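Local coordinates for putative aminotransferase (Actinomadura melliaura, PDB 4ZWV), which is probably a pyridoxal phosphate-dependent sugar aminotransferase involved in building the aminopentose of the indolocarbazole AT2433, at residues I144-E149 / G153-V158; A86-I91 / R322-H327; E311-M316 / R361-A366; H164-S169 / C182-Q187. All blocks are in the same frame, centred on the assembly; numbering follows the deposited sequence.

Interaction 1: I144-E149 / G153-V158; sequences ILDRAE and GFRPAV
Arg155 reaches the helix because its CG stands anti to the backbone N (chi1 -174°) and the chain runs out straight to NE; Glu149, also trans about its first bond (chi1 -177°), swings its carboxylate across that chain. The outcome exemplifies one cation shared by two acids about a helical turn apart. NH1 of Arg155 lies between them, 2.8 Å from Asp146 OD1 and 2.9 Å from Glu149 OE1, with both oxygens near the guanidinium plane. A further bond, Arg155 NH2 to Asp146 OD1 at 3.0 Å, makes a single carboxylate oxygen accept twice. Asp146 OD1 receives NH1 on its anti lone pair, whereas NH2 comes from above the carboxylate plane, which is turned 52° from the guanidinium. Leu145 CB covers one guanidinium face, 3.5 Å from Arg155 NH2. Deeper in, Leu145 CD2 packs on Pro156 CD at 3.8 Å, and its CD1 presses unusually close to Val158 CG2, at 3.3 Å. Where the helix stops, Gly153 N donates to Glu149 O at 2.8 Å, and a water joins Glu149 OE2 to Gly153 O. The contact thus closes the helix-to-strand half of a beta-alpha-beta unit formed by 123-129, 138-152 and 157-161. It is ionic on the outer side and apolar beneath; two carboxylates on one guanidinium would probably fix its rotation, while its charge is likely to keep both acids ionised.

Interaction 2: A86-I91 / R322-H327; sequences ATNWAI and RRNDEH
Asn88 ND2 donates to Asn324 OD1 at 2.8 Å, nearly straight at 166°, and the same nitrogen also bonds the carbonyl oxygen of Thr80. CG lies opposite the carbonyl carbon in both residues, turning the amides toward each other. The acceptor lies in the amide plane of Asn88, yet the two amides stand almost perpendicular, 89° apart, and the donor is tilted from the carbonyl plane of Asn324. At its other end Asn88 OD1 meets Ser79 OG, leaving the amide little freedom to flip. Asn324 is held within its own segment as well: its ND2 donates to Arg322 O at 2.9 Å. A leucine in place of Asn324 would probably leave Asn88 ND2 without one of its two acceptors and deprive Arg322 O of its amide donor.

Beside this polar link the indole of Trp89 extends to the 3-10 segment 324-326 and His327 after it. Its CZ2 comes 3.6 Å from His327 CD2, the two rings meeting obliquely with planes 62° apart. Both rings have their polar ends engaged elsewhere: Trp89 NE1 with Tyr217 O of the second subunit, His327 NE2 with Glu85 OE2. Just ahead of the 3-10 segment, Arg323 grips Asp325 side-on, NE to OD1 and NH2 to OD2; Asp325 OD2 also bridges to Arg334.

A buried helix thus meets a distant loop at the subunit interface, the side chain of Trp89 about 7 Å from that of Thr58, a cofactor-binding residue. Such a setting is characteristic of fold type I pyridoxal phosphate enzymes, whose active sites lie near the dimer interface.

Interaction 3: E311-M316 / R361-A366; sequences EAAGIM and REHVVA
His363 opens the contact: its first torsion is trans (chi1 175°), which carries the imidazole off helix 358-369 toward the Schellman turn that ends helix 303-312. NE2 donates to Ala313 O at 2.8 Å in an almost linear bond (171°); the oxygen lies in the ring plane, and the donor arrives in the carbonyl plane on a lone pair. Ala313 CB adds a contact at 3.8 Å from His363 NE2. Gly314 takes positive phi just after this carbonyl, so the imidazole of one helix bonds a carbonyl in the turn that ends another. Substituting His363 by an alanine would probably deprive Ala313 O of this donor and open a gap beside Ile315. Next along the helix, Val364 continues the contact in apolar fashion: Ile315 CD1 settles 3.8 Å from Val364 CA and 4.1 Å from Val364 CG2, and also borders the imidazole, 4.0 Å from His363 CD2. One turn further, Thr367 touches both Ala313 and Ile315. Helix 358-369 is backed by helix 243-273, where Tyr270 meets Val364, while Ile315 also packs on Pro351, just past strand 347-350, and Gly314 pairs its backbone with Ile5 near the N-terminus.

Interaction 4: H164-S169 / C182-Q187; sequences HAWGAS and CVFSFQ
Trp166 and Phe184 are the closest residues across the segments, CA to CA 6.7 Å, one in a type II turn, the other on strand 181-185. The turn runs from Ala165 to Ala168, closed by Ala168 N bonding Ala165 O at 3.0 Å, and it places Gly167 at positive phi. At the end of the strand, Ser185 OG accepts from Gln187 N at 3.1 Å, forming an ST turn.

The side chains illustrate how three aromatic rings can interlock by edges and faces. In Trp166 a chi1 of -177° throws the indole away from its own amide nitrogen and sends its six-membered part over Phe184. The edge of Trp166 points at the face of Phe184, centroids 5.1 Å apart and planes at 78°, a T-shaped pair. CE3 of Trp166 comes within 3.4 Å of Phe184 CD2, and CZ3 lies over the ring near its rim. Phe186 then turns its own edge to the indole face: CE1 stands 3.9 Å from Trp166 CE3, with planes at 77°. Trp166 is therefore edge donor to one phenyl and face to the next. Leu42 of helix 33-46 packs on both Trp166 and Phe186, and Leu46 on Phe184.

The same two segments carry cofactor residues: His164, whose ring stacks with Tyr294, and Ser185, whose OG bonds the phosphate oxygen OP1 of the pyridoxal-modified lysine at position 190. The contact is almost wholly aromatic, so its hold rests on edge hydrogens set against ring faces, an electrostatic fit set by the angle of each ring, next to but not part of the phosphate site.

Overall arrangement
Interactions 2 and 4 are buried and lie toward the cofactor site, their centres 19 Å apart, whereas interactions 1 and 3 are only partly buried and far from it. Interactions 1 and 4 reach the same sheet through neighbouring strands 157-161 and 181-185, yet differ sharply: an ionic network over apolar packing at one, aromatic at the other. Interaction 3 joins the turn that ends helix 303-312 to helix 358-369, and its centre is 46 Å from that of interaction 1, across the centre of the chain. Interactions 2 and 3 cross along the sequence, and both border the second subunit. Of the buried pair, interaction 2 joins amide to amide and interaction 4 ring to ring, while the outer contacts add charge, or an imidazole bond, to apolar packing.

Interaction 1: I144-E149 / G153-V158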
loop_
_atom_site.group_PDB
_atom_site.type_symbol
_atom_site.label_atom_id
_atom_site.label_comp_id
_atom_site.label_asym_id
_atom_site.label_seq_id
_atom_site.Cartn_x
_atom_site.Cartn_y
_atom_site.Cartn_z
ATOM N N ILE A 144 -19.031 5.106 -27.082
ATOM C CA ILE A 144 -18.441 6.428 -26.927
ATOM C C ILE A 144 -16.955 6.385 -27.270
ATOM O O ILE A 144 -16.450 7.261 -27.983
ATOM C CB ILE A 144 -18.653 6.952 -25.498
ATOM C CG1 ILE A 144 -20.128 7.310 -25.315
ATOM C CG2 ILE A 144 -17.756 8.164 -25.227
ATOM C CD1 ILE A 144 -20.543 7.527 -23.862
ATOM N N LEU A 145 -16.278 5.351 -26.791
ATOM C CA LEU A 145 -14.853 5.182 -27.054
ATOM C C LEU A 145 -14.580 4.822 -28.510
ATOM O O LEU A 145 -13.547 5.221 -29.057
ATOM C CB LEU A 145 -14.275 4.132 -26.124
ATOM C CG LEU A 145 -14.156 4.674 -24.703
ATOM C CD1 LEU A 145 -13.658 3.569 -23.848
ATOM C CD2 LEU A 145 -13.211 5.873 -24.655
ATOM N N ASP A 146 -15.485 4.067 -29.137
ATOM C CA ASP A 146 -15.366 3.806 -30.568
ATOM C C ASP A 146 -15.311 5.119 -31.346
ATOM O O ASP A 146 -14.474 5.298 -32.238
ATOM C CB ASP A 146 -16.542 2.970 -31.098
ATOM C CG ASP A 146 -16.540 1.538 -30.588
ATOM O OD1 ASP A 146 -15.502 1.053 -30.096
ATOM O OD2 ASP A 146 -17.597 0.874 -30.718
ATOM N N ARG A 147 -16.225 6.029 -31.019
ATOM C CA ARG A 147 -16.291 7.315 -31.701
ATOM C C ARG A 147 -15.085 8.186 -31.363
ATOM O O ARG A 147 -14.596 8.914 -32.228
ATOM C CB ARG A 147 -17.599 8.039 -31.358
ATOM C CG ARG A 147 -18.835 7.335 -31.920
ATOM C CD ARG A 147 -20.130 8.122 -31.703
ATOM N NE ARG A 147 -20.533 8.186 -30.297
ATOM C CZ ARG A 147 -21.180 7.214 -29.653
ATOM N NH1 ARG A 147 -21.482 6.075 -30.271
ATOM N NH2 ARG A 147 -21.514 7.373 -28.381
ATOM N N ALA A 148 -14.616 8.116 -30.122
ATOM C CA ALA A 148 -13.447 8.890 -29.718
ATOM C C ALA A 148 -12.212 8.418 -30.477
ATOM O O ALA A 148 -11.391 9.227 -30.906
ATOM C CB ALA A 148 -13.219 8.786 -28.209
ATOM N N GLU A 149 -12.086 7.106 -30.643
ATOM C CA GLU A 149 -10.946 6.533 -31.355
ATOM C C GLU A 149 -10.941 6.965 -32.827
ATOM O O GLU A 149 -9.886 7.267 -33.398
ATOM C CB GLU A 149 -10.969 5.002 -31.228
ATOM C CG GLU A 149 -9.798 4.276 -31.877
ATOM C CD GLU A 149 -9.784 2.794 -31.545
ATOM O OE1 GLU A 149 -10.814 2.274 -31.068
ATOM O OE2 GLU A 149 -8.733 2.149 -31.732
ATOM N N GLY A 153 -7.742 8.975 -33.015
ATOM C CA GLY A 153 -6.795 7.913 -33.330
ATOM C C GLY A 153 -6.380 7.073 -32.127
ATOM O O GLY A 153 -6.204 5.860 -32.242
ATOM N N PHE A 154 -6.354 7.678 -30.945
ATOM C CA PHE A 154 -6.101 6.898 -29.748
ATOM C C PHE A 154 -7.429 6.590 -29.094
ATOM O O PHE A 154 -8.415 7.306 -29.264
ATOM C CB PHE A 154 -5.159 7.657 -28.792
ATOM C CG PHE A 154 -5.721 8.958 -28.268
ATOM C CD1 PHE A 154 -6.628 8.969 -27.210
ATOM C CD2 PHE A 154 -5.314 10.175 -28.807
ATOM C CE1 PHE A 154 -7.144 10.167 -26.728
ATOM C CE2 PHE A 154 -5.824 11.384 -28.320
ATOM C CZ PHE A 154 -6.733 11.372 -27.279
ATOM N N ARG A 155 -7.448 5.499 -28.344
ATOM C CA ARG A 155 -8.642 5.077 -27.633
ATOM C C ARG A 155 -8.336 5.150 -26.149
ATOM O O ARG A 155 -7.551 4.348 -25.652
ATOM C CB ARG A 155 -9.036 3.659 -28.039
ATOM C CG ARG A 155 -10.354 3.191 -27.443
ATOM C CD ARG A 155 -10.566 1.699 -27.674
ATOM N NE ARG A 155 -11.883 1.265 -27.203
ATOM C CZ ARG A 155 -12.977 1.277 -27.957
ATOM N NH1 ARG A 155 -12.908 1.682 -29.216
ATOM N NH2 ARG A 155 -14.137 0.875 -27.456
ATOM N N PRO A 156 -8.950 6.105 -25.432
ATOM C CA PRO A 156 -8.681 6.187 -23.991
ATOM C C PRO A 156 -9.047 4.897 -23.276
ATOM O O PRO A 156 -10.090 4.305 -23.568
ATOM C CB PRO A 156 -9.582 7.337 -23.523
ATOM C CG PRO A 156 -9.879 8.127 -24.753
ATOM C CD PRO A 156 -9.898 7.137 -25.884
ATOM N N ALA A 157 -8.196 4.473 -22.355
ATOM C CA ALA A 157 -8.468 3.291 -21.564
ATOM C C ALA A 157 -9.552 3.562 -20.547
ATOM O O ALA A 157 -9.664 4.673 -20.037
ATOM C CB ALA A 157 -7.212 2.826 -20.864
ATOM N N VAL A 158 -10.340 2.536 -20.255
ATOM C CA VAL A 158 -11.299 2.587 -19.159
ATOM C C VAL A 158 -10.812 1.692 -18.032
ATOM O O VAL A 158 -10.413 0.547 -18.267
ATOM C CB VAL A 158 -12.703 2.122 -19.601
ATOM C CG1 VAL A 158 -13.615 1.926 -18.382
ATOM C CG2 VAL A 158 -13.302 3.125 -20.547
HETATM O O HOH W 1 -6.299 3.267 -31.319
#

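Interaction 2: A86-I91 / R322-H327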
loop_
_atom_site.group_PDB
_atom_site.type_symbol
_atom_site.label_atom_id
_atom_site.label_comp_id
_atom_site.label_asym_id
_atom_site.label_seq_id
_atom_site.Cartn_x
_atom_site.Cartn_y
_atom_site.Cartn_z
ATOM N N ALA A 86 -10.419 7.507 -2.737
ATOM C CA ALA A 86 -9.380 6.675 -3.349
ATOM C C ALA A 86 -9.396 6.716 -4.873
ATOM O O ALA A 86 -8.339 6.750 -5.500
ATOM C CB ALA A 86 -9.522 5.234 -2.886
ATOM N N THR A 87 -10.592 6.709 -5.461
ATOM C CA THR A 87 -10.731 6.703 -6.913
ATOM C C THR A 87 -9.970 7.861 -7.531
ATOM O O THR A 87 -9.220 7.716 -8.497
ATOM C CB THR A 87 -12.206 6.823 -7.329
ATOM O OG1 THR A 87 -12.968 5.800 -6.676
ATOM C CG2 THR A 87 -12.347 6.698 -8.840
ATOM N N ASN A 88 -10.152 9.023 -6.932
ATOM C CA ASN A 88 -9.598 10.240 -7.489
ATOM C C ASN A 88 -8.211 10.563 -6.977
ATOM O O ASN A 88 -7.400 11.131 -7.706
ATOM C CB ASN A 88 -10.573 11.384 -7.225
ATOM C CG ASN A 88 -11.822 11.217 -8.045
ATOM O OD1 ASN A 88 -11.712 11.009 -9.245
ATOM N ND2 ASN A 88 -13.003 11.214 -7.411
ATOM N N TRP A 89 -7.901 10.188 -5.739
ATOM C CA TRP A 89 -6.556 10.468 -5.273
ATOM C C TRP A 89 -5.528 9.583 -5.984
ATOM O O TRP A 89 -4.377 9.995 -6.147
ATOM C CB TRP A 89 -6.455 10.295 -3.759
ATOM C CG TRP A 89 -7.244 11.293 -2.893
ATOM C CD1 TRP A 89 -7.288 11.270 -1.527
ATOM C CD2 TRP A 89 -8.074 12.424 -3.295
ATOM N NE1 TRP A 89 -8.077 12.288 -1.048
ATOM C CE2 TRP A 89 -8.573 13.009 -2.106
ATOM C CE3 TRP A 89 -8.439 12.996 -4.528
ATOM C CZ2 TRP A 89 -9.411 14.133 -2.109
ATOM C CZ3 TRP A 89 -9.287 14.115 -4.529
ATOM C CH2 TRP A 89 -9.762 14.667 -3.328
ATOM N N ALA A 90 -5.939 8.398 -6.420
ATOM C CA ALA A 90 -5.054 7.559 -7.241
ATOM C C ALA A 90 -4.617 8.296 -8.507
ATOM O O ALA A 90 -3.465 8.171 -8.936
ATOM C CB ALA A 90 -5.744 6.241 -7.598
ATOM N N ILE A 91 -5.531 9.068 -9.092
ATOM C CA ILE A 91 -5.222 9.869 -10.280
ATOM C C ILE A 91 -4.163 10.921 -9.973
ATOM O O ILE A 91 -3.204 11.082 -10.729
ATOM C CB ILE A 91 -6.488 10.566 -10.838
ATOM C CG1 ILE A 91 -7.520 9.513 -11.258
ATOM C CG2 ILE A 91 -6.118 11.488 -12.021
ATOM C CD1 ILE A 91 -8.909 10.112 -11.535
ATOM N N ARG A 322 -17.955 12.630 1.097
ATOM C CA ARG A 322 -18.203 13.974 0.579
ATOM C C ARG A 322 -17.887 13.976 -0.921
ATOM O O ARG A 322 -16.927 13.327 -1.347
ATOM C CB ARG A 322 -17.346 15.008 1.314
ATOM C CG ARG A 322 -17.583 16.432 0.873
ATOM C CD ARG A 322 -16.655 17.410 1.592
ATOM N NE ARG A 322 -17.011 18.790 1.270
ATOM C CZ ARG A 322 -16.519 19.861 1.883
ATOM N NH1 ARG A 322 -15.651 19.720 2.873
ATOM N NH2 ARG A 322 -16.901 21.076 1.504
ATOM N N ARG A 323 -18.679 14.679 -1.730
ATOM C CA ARG A 323 -18.322 14.810 -3.146
ATOM C C ARG A 323 -16.886 15.342 -3.258
ATOM O O ARG A 323 -16.540 16.349 -2.626
ATOM C CB ARG A 323 -19.320 15.715 -3.894
ATOM C CG ARG A 323 -19.498 17.115 -3.311
ATOM C CD ARG A 323 -20.596 17.899 -4.057
ATOM N NE ARG A 323 -20.169 18.317 -5.391
ATOM C CZ ARG A 323 -20.957 18.970 -6.238
ATOM N NH1 ARG A 323 -22.207 19.266 -5.882
ATOM N NH2 ARG A 323 -20.504 19.319 -7.434
ATOM N N ASN A 324 -16.042 14.652 -4.032
ATOM C CA ASN A 324 -14.591 14.860 -3.922
ATOM C C ASN A 324 -14.150 16.215 -4.472
ATOM O O ASN A 324 -13.085 16.725 -4.105
ATOM C CB ASN A 324 -13.803 13.772 -4.664
ATOM C CG ASN A 324 -14.007 12.359 -4.108
ATOM O OD1 ASN A 324 -13.433 11.418 -4.647
ATOM N ND2 ASN A 324 -14.830 12.195 -3.072
ATOM N N ASP A 325 -14.967 16.788 -5.355
ATOM C CA ASP A 325 -14.616 18.054 -5.994
ATOM C C ASP A 325 -14.712 19.236 -5.035
ATOM O O ASP A 325 -14.246 20.326 -5.357
ATOM C CB ASP A 325 -15.498 18.299 -7.246
ATOM C CG ASP A 325 -16.996 18.370 -6.936
ATOM O OD1 ASP A 325 -17.479 17.666 -6.025
ATOM O OD2 ASP A 325 -17.705 19.133 -7.639
ATOM N N GLU A 326 -15.277 19.015 -3.848
ATOM C CA GLU A 326 -15.364 20.078 -2.838
ATOM C C GLU A 326 -14.125 20.168 -1.927
ATOM O O GLU A 326 -13.990 21.127 -1.160
ATOM C CB GLU A 326 -16.616 19.892 -1.974
ATOM C CG GLU A 326 -17.899 20.326 -2.673
ATOM C CD GLU A 326 -19.124 20.269 -1.774
ATOM O OE1 GLU A 326 -19.020 19.819 -0.618
ATOM O OE2 GLU A 326 -20.214 20.683 -2.229
ATOM N N HIS A 327 -13.245 19.175 -1.985
ATOM C CA HIS A 327 -12.060 19.190 -1.126
ATOM C C HIS A 327 -11.083 20.276 -1.531
ATOM O O HIS A 327 -10.866 20.524 -2.727
ATOM C CB HIS A 327 -11.373 17.831 -1.161
ATOM C CG HIS A 327 -12.136 16.756 -0.455
ATOM N ND1 HIS A 327 -12.596 16.900 0.836
ATOM C CD2 HIS A 327 -12.526 15.524 -0.862
ATOM C CE1 HIS A 327 -13.225 15.796 1.199
ATOM N NE2 HIS A 327 -13.194 14.945 0.189
#

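Interaction 3: E311-M316 / R361-A366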
loop_
_atom_site.group_PDB
_atom_site.type_symbol
_atom_site.label_atom_id
_atom_site.label_comp_id
_atom_site.label_asym_id
_atom_site.label_seq_id
_atom_site.Cartn_x
_atom_site.Cartn_y
_atom_site.Cartn_z
ATOM N N GLU A 311 -31.688 9.224 12.888
ATOM C CA GLU A 311 -30.875 9.205 14.106
ATOM C C GLU A 311 -31.706 8.842 15.335
ATOM O O GLU A 311 -31.297 8.003 16.138
ATOM C CB GLU A 311 -30.190 10.561 14.310
ATOM C CG GLU A 311 -29.110 10.855 13.275
ATOM C CD GLU A 311 -28.700 12.321 13.232
ATOM O OE1 GLU A 311 -29.270 13.127 13.999
ATOM O OE2 GLU A 311 -27.809 12.664 12.423
ATOM N N ALA A 312 -32.876 9.465 15.469
ATOM C CA ALA A 312 -33.753 9.222 16.620
ATOM C C ALA A 312 -34.289 7.791 16.630
ATOM O O ALA A 312 -34.633 7.251 17.684
ATOM C CB ALA A 312 -34.905 10.212 16.623
ATOM N N ALA A 313 -34.356 7.181 15.451
ATOM C CA ALA A 313 -34.847 5.812 15.317
ATOM C C ALA A 313 -33.713 4.786 15.342
ATOM O O ALA A 313 -33.942 3.593 15.131
ATOM C CB ALA A 313 -35.652 5.668 14.032
ATOM N N GLY A 314 -32.491 5.248 15.581
ATOM C CA GLY A 314 -31.353 4.345 15.626
ATOM C C GLY A 314 -31.043 3.726 14.274
ATOM O O GLY A 314 -30.693 2.550 14.187
ATOM N N ILE A 315 -31.194 4.513 13.214
ATOM C CA ILE A 315 -30.855 4.065 11.866
ATOM C C ILE A 315 -29.723 4.924 11.325
ATOM O O ILE A 315 -29.844 6.141 11.273
ATOM C CB ILE A 315 -32.072 4.147 10.910
ATOM C CG1 ILE A 315 -33.221 3.278 11.426
ATOM C CG2 ILE A 315 -31.657 3.749 9.497
ATOM C CD1 ILE A 315 -34.587 3.650 10.843
HETATM N N MSE A 316 -28.611 4.301 10.951
HETATM C CA MSE A 316 -27.488 5.047 10.406
HETATM C C MSE A 316 -27.735 5.312 8.933
HETATM O O MSE A 316 -27.875 4.376 8.153
HETATM C CB MSE A 316 -26.177 4.289 10.597
HETATM C CG MSE A 316 -24.970 5.046 10.082
HETATM SE SE MSE A 316 -23.334 4.044 10.367
HETATM C CE MSE A 316 -23.371 3.981 12.314
ATOM N N ARG A 361 -35.381 -4.184 8.897
ATOM C CA ARG A 361 -35.772 -3.509 7.652
ATOM C C ARG A 361 -37.209 -3.016 7.711
ATOM O O ARG A 361 -37.542 -2.007 7.088
ATOM C CB ARG A 361 -35.566 -4.406 6.426
ATOM C CG ARG A 361 -36.427 -5.643 6.367
ATOM C CD ARG A 361 -36.096 -6.443 5.119
ATOM N NE ARG A 361 -37.095 -7.480 4.878
ATOM C CZ ARG A 361 -36.958 -8.462 3.996
ATOM N NH1 ARG A 361 -35.856 -8.554 3.262
ATOM N NH2 ARG A 361 -37.928 -9.358 3.853
ATOM N N GLU A 362 -38.053 -3.718 8.465
ATOM C CA GLU A 362 -39.424 -3.272 8.684
ATOM C C GLU A 362 -39.412 -1.984 9.499
ATOM O O GLU A 362 -40.221 -1.084 9.272
ATOM C CB GLU A 362 -40.230 -4.357 9.395
ATOM C CG GLU A 362 -40.611 -5.515 8.493
ATOM C CD GLU A 362 -41.117 -6.721 9.259
ATOM O OE1 GLU A 362 -41.399 -6.588 10.470
ATOM O OE2 GLU A 362 -41.233 -7.804 8.649
ATOM N N HIS A 363 -38.455 -1.888 10.421
ATOM C CA HIS A 363 -38.296 -0.689 11.233
ATOM C C HIS A 363 -37.856 0.506 10.378
ATOM O O HIS A 363 -38.351 1.621 10.563
ATOM C CB HIS A 363 -37.293 -0.953 12.368
ATOM C CG HIS A 363 -36.965 0.256 13.189
ATOM N ND1 HIS A 363 -37.916 0.954 13.901
ATOM C CD2 HIS A 363 -35.786 0.875 13.429
ATOM C CE1 HIS A 363 -37.339 1.964 14.528
ATOM N NE2 HIS A 363 -36.046 1.936 14.262
ATOM N N VAL A 364 -36.947 0.265 9.434
ATOM C CA VAL A 364 -36.490 1.311 8.523
ATOM C C VAL A 364 -37.671 1.837 7.700
ATOM O O VAL A 364 -37.903 3.047 7.630
ATOM C CB VAL A 364 -35.379 0.798 7.587
ATOM C CG1 VAL A 364 -35.066 1.819 6.494
ATOM C CG2 VAL A 364 -34.122 0.455 8.394
ATOM N N VAL A 365 -38.430 0.921 7.109
ATOM C CA VAL A 365 -39.576 1.295 6.285
ATOM C C VAL A 365 -40.655 2.013 7.086
ATOM O O VAL A 365 -41.167 3.041 6.648
ATOM C CB VAL A 365 -40.187 0.059 5.594
ATOM C CG1 VAL A 365 -41.574 0.374 5.032
ATOM C CG2 VAL A 365 -39.249 -0.432 4.500
ATOM N N ALA A 366 -40.983 1.491 8.267
ATOM C CA ALA A 366 -42.022 2.093 9.098
ATOM C C ALA A 366 -41.631 3.501 9.538
ATOM O O ALA A 366 -42.470 4.407 9.590
ATOM C CB ALA A 366 -42.302 1.221 10.311
#

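Interaction 4: H164-S169 / C182-Q187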
loop_
_atom_site.group_PDB
_atom_site.type_symbol
_atom_site.label_atom_id
_atom_site.label_comp_id
_atom_site.label_asym_id
_atom_site.label_seq_id
_atom_site.Cartn_x
_atom_site.Cartn_y
_atom_site.Cartn_z
ATOM N N HIS A 164 -17.577 -1.426 -4.886
ATOM C CA HIS A 164 -18.900 -1.634 -4.294
ATOM C C HIS A 164 -19.667 -2.761 -4.955
ATOM O O HIS A 164 -20.821 -3.023 -4.597
ATOM C CB HIS A 164 -19.753 -0.370 -4.413
ATOM C CG HIS A 164 -19.269 0.762 -3.576
ATOM N ND1 HIS A 164 -19.872 2.001 -3.583
ATOM C CD2 HIS A 164 -18.253 0.840 -2.687
ATOM C CE1 HIS A 164 -19.245 2.795 -2.734
ATOM N NE2 HIS A 164 -18.256 2.117 -2.179
ATOM N N ALA A 165 -19.037 -3.407 -5.930
ATOM C CA ALA A 165 -19.792 -4.218 -6.879
ATOM C C ALA A 165 -19.292 -5.655 -7.008
ATOM O O ALA A 165 -19.460 -6.290 -8.048
ATOM C CB ALA A 165 -19.786 -3.530 -8.245
ATOM N N TRP A 166 -18.716 -6.205 -5.942
ATOM C CA TRP A 166 -18.432 -7.629 -5.977
ATOM C C TRP A 166 -19.717 -8.416 -6.299
ATOM O O TRP A 166 -20.783 -8.164 -5.730
ATOM C CB TRP A 166 -17.836 -8.130 -4.647
ATOM C CG TRP A 166 -17.502 -9.588 -4.765
ATOM C CD1 TRP A 166 -18.207 -10.638 -4.253
ATOM C CD2 TRP A 166 -16.413 -10.157 -5.505
ATOM N NE1 TRP A 166 -17.612 -11.823 -4.614
ATOM C CE2 TRP A 166 -16.517 -11.556 -5.393
ATOM C CE3 TRP A 166 -15.370 -9.617 -6.261
ATOM C CZ2 TRP A 166 -15.605 -12.422 -5.990
ATOM C CZ3 TRP A 166 -14.473 -10.476 -6.865
ATOM C CH2 TRP A 166 -14.594 -11.863 -6.724
ATOM N N GLY A 167 -19.606 -9.351 -7.236
ATOM C CA GLY A 167 -20.724 -10.193 -7.612
ATOM C C GLY A 167 -21.713 -9.568 -8.584
ATOM O O GLY A 167 -22.723 -10.191 -8.913
ATOM N N ALA A 168 -21.455 -8.333 -9.016
ATOM C CA ALA A 168 -22.373 -7.659 -9.940
ATOM C C ALA A 168 -22.171 -8.151 -11.361
ATOM O O ALA A 168 -21.107 -8.682 -11.696
ATOM C CB ALA A 168 -22.187 -6.144 -9.878
ATOM N N SER A 169 -23.196 -7.965 -12.194
ATOM C CA SER A 169 -23.107 -8.330 -13.604
ATOM C C SER A 169 -23.839 -7.304 -14.449
ATOM O O SER A 169 -24.665 -6.544 -13.948
ATOM C CB SER A 169 -23.691 -9.716 -13.852
ATOM O OG SER A 169 -25.069 -9.725 -13.538
ATOM N N CYS A 182 -10.470 -3.969 -14.416
ATOM C CA CYS A 182 -11.398 -3.800 -13.299
ATOM C C CYS A 182 -10.654 -3.910 -11.999
ATOM O O CYS A 182 -9.724 -4.708 -11.891
ATOM C CB CYS A 182 -12.482 -4.863 -13.305
ATOM S SG CYS A 182 -13.581 -4.726 -14.695
ATOM N N VAL A 183 -11.061 -3.120 -11.015
ATOM C CA VAL A 183 -10.472 -3.234 -9.677
ATOM C C VAL A 183 -11.550 -3.495 -8.642
ATOM O O VAL A 183 -12.469 -2.693 -8.466
ATOM C CB VAL A 183 -9.677 -1.974 -9.254
ATOM C CG1 VAL A 183 -9.052 -2.202 -7.856
ATOM C CG2 VAL A 183 -8.595 -1.643 -10.288
ATOM N N PHE A 184 -11.443 -4.644 -7.983
ATOM C CA PHE A 184 -12.317 -4.980 -6.868
ATOM C C PHE A 184 -11.630 -4.665 -5.546
ATOM O O PHE A 184 -10.409 -4.668 -5.474
ATOM C CB PHE A 184 -12.691 -6.458 -6.921
ATOM C CG PHE A 184 -13.501 -6.828 -8.130
ATOM C CD1 PHE A 184 -12.876 -7.234 -9.303
ATOM C CD2 PHE A 184 -14.884 -6.757 -8.094
ATOM C CE1 PHE A 184 -13.624 -7.582 -10.428
ATOM C CE2 PHE A 184 -15.644 -7.101 -9.215
ATOM C CZ PHE A 184 -15.016 -7.518 -10.380
ATOM N N SER A 185 -12.425 -4.370 -4.520
ATOM C CA SER A 185 -11.906 -4.113 -3.177
ATOM C C SER A 185 -12.364 -5.177 -2.199
ATOM O O SER A 185 -13.552 -5.539 -2.186
ATOM C CB SER A 185 -12.364 -2.754 -2.656
ATOM O OG SER A 185 -12.055 -2.643 -1.262
ATOM N N PHE A 186 -11.423 -5.635 -1.367
ATOM C CA PHE A 186 -11.740 -6.561 -0.282
ATOM C C PHE A 186 -11.442 -5.914 1.069
ATOM O O PHE A 186 -11.094 -6.584 2.049
ATOM C CB PHE A 186 -10.961 -7.872 -0.453
ATOM C CG PHE A 186 -11.104 -8.487 -1.821
ATOM C CD1 PHE A 186 -12.349 -8.574 -2.442
ATOM C CD2 PHE A 186 -9.990 -8.966 -2.488
ATOM C CE1 PHE A 186 -12.468 -9.143 -3.709
ATOM C CE2 PHE A 186 -10.102 -9.524 -3.746
ATOM C CZ PHE A 186 -11.352 -9.613 -4.361
ATOM N N GLN A 187 -11.606 -4.598 1.122
ATOM C CA GLN A 187 -11.517 -3.865 2.386
ATOM C C GLN A 187 -12.574 -4.381 3.373
ATOM O O GLN A 187 -13.586 -4.957 2.961
ATOM C CB GLN A 187 -11.695 -2.370 2.123
ATOM C CG GLN A 187 -11.311 -1.470 3.287
ATOM C CD GLN A 187 -12.462 -1.183 4.228
ATOM O OE1 GLN A 187 -13.632 -1.333 3.866
ATOM N NE2 GLN A 187 -12.134 -0.777 5.446
#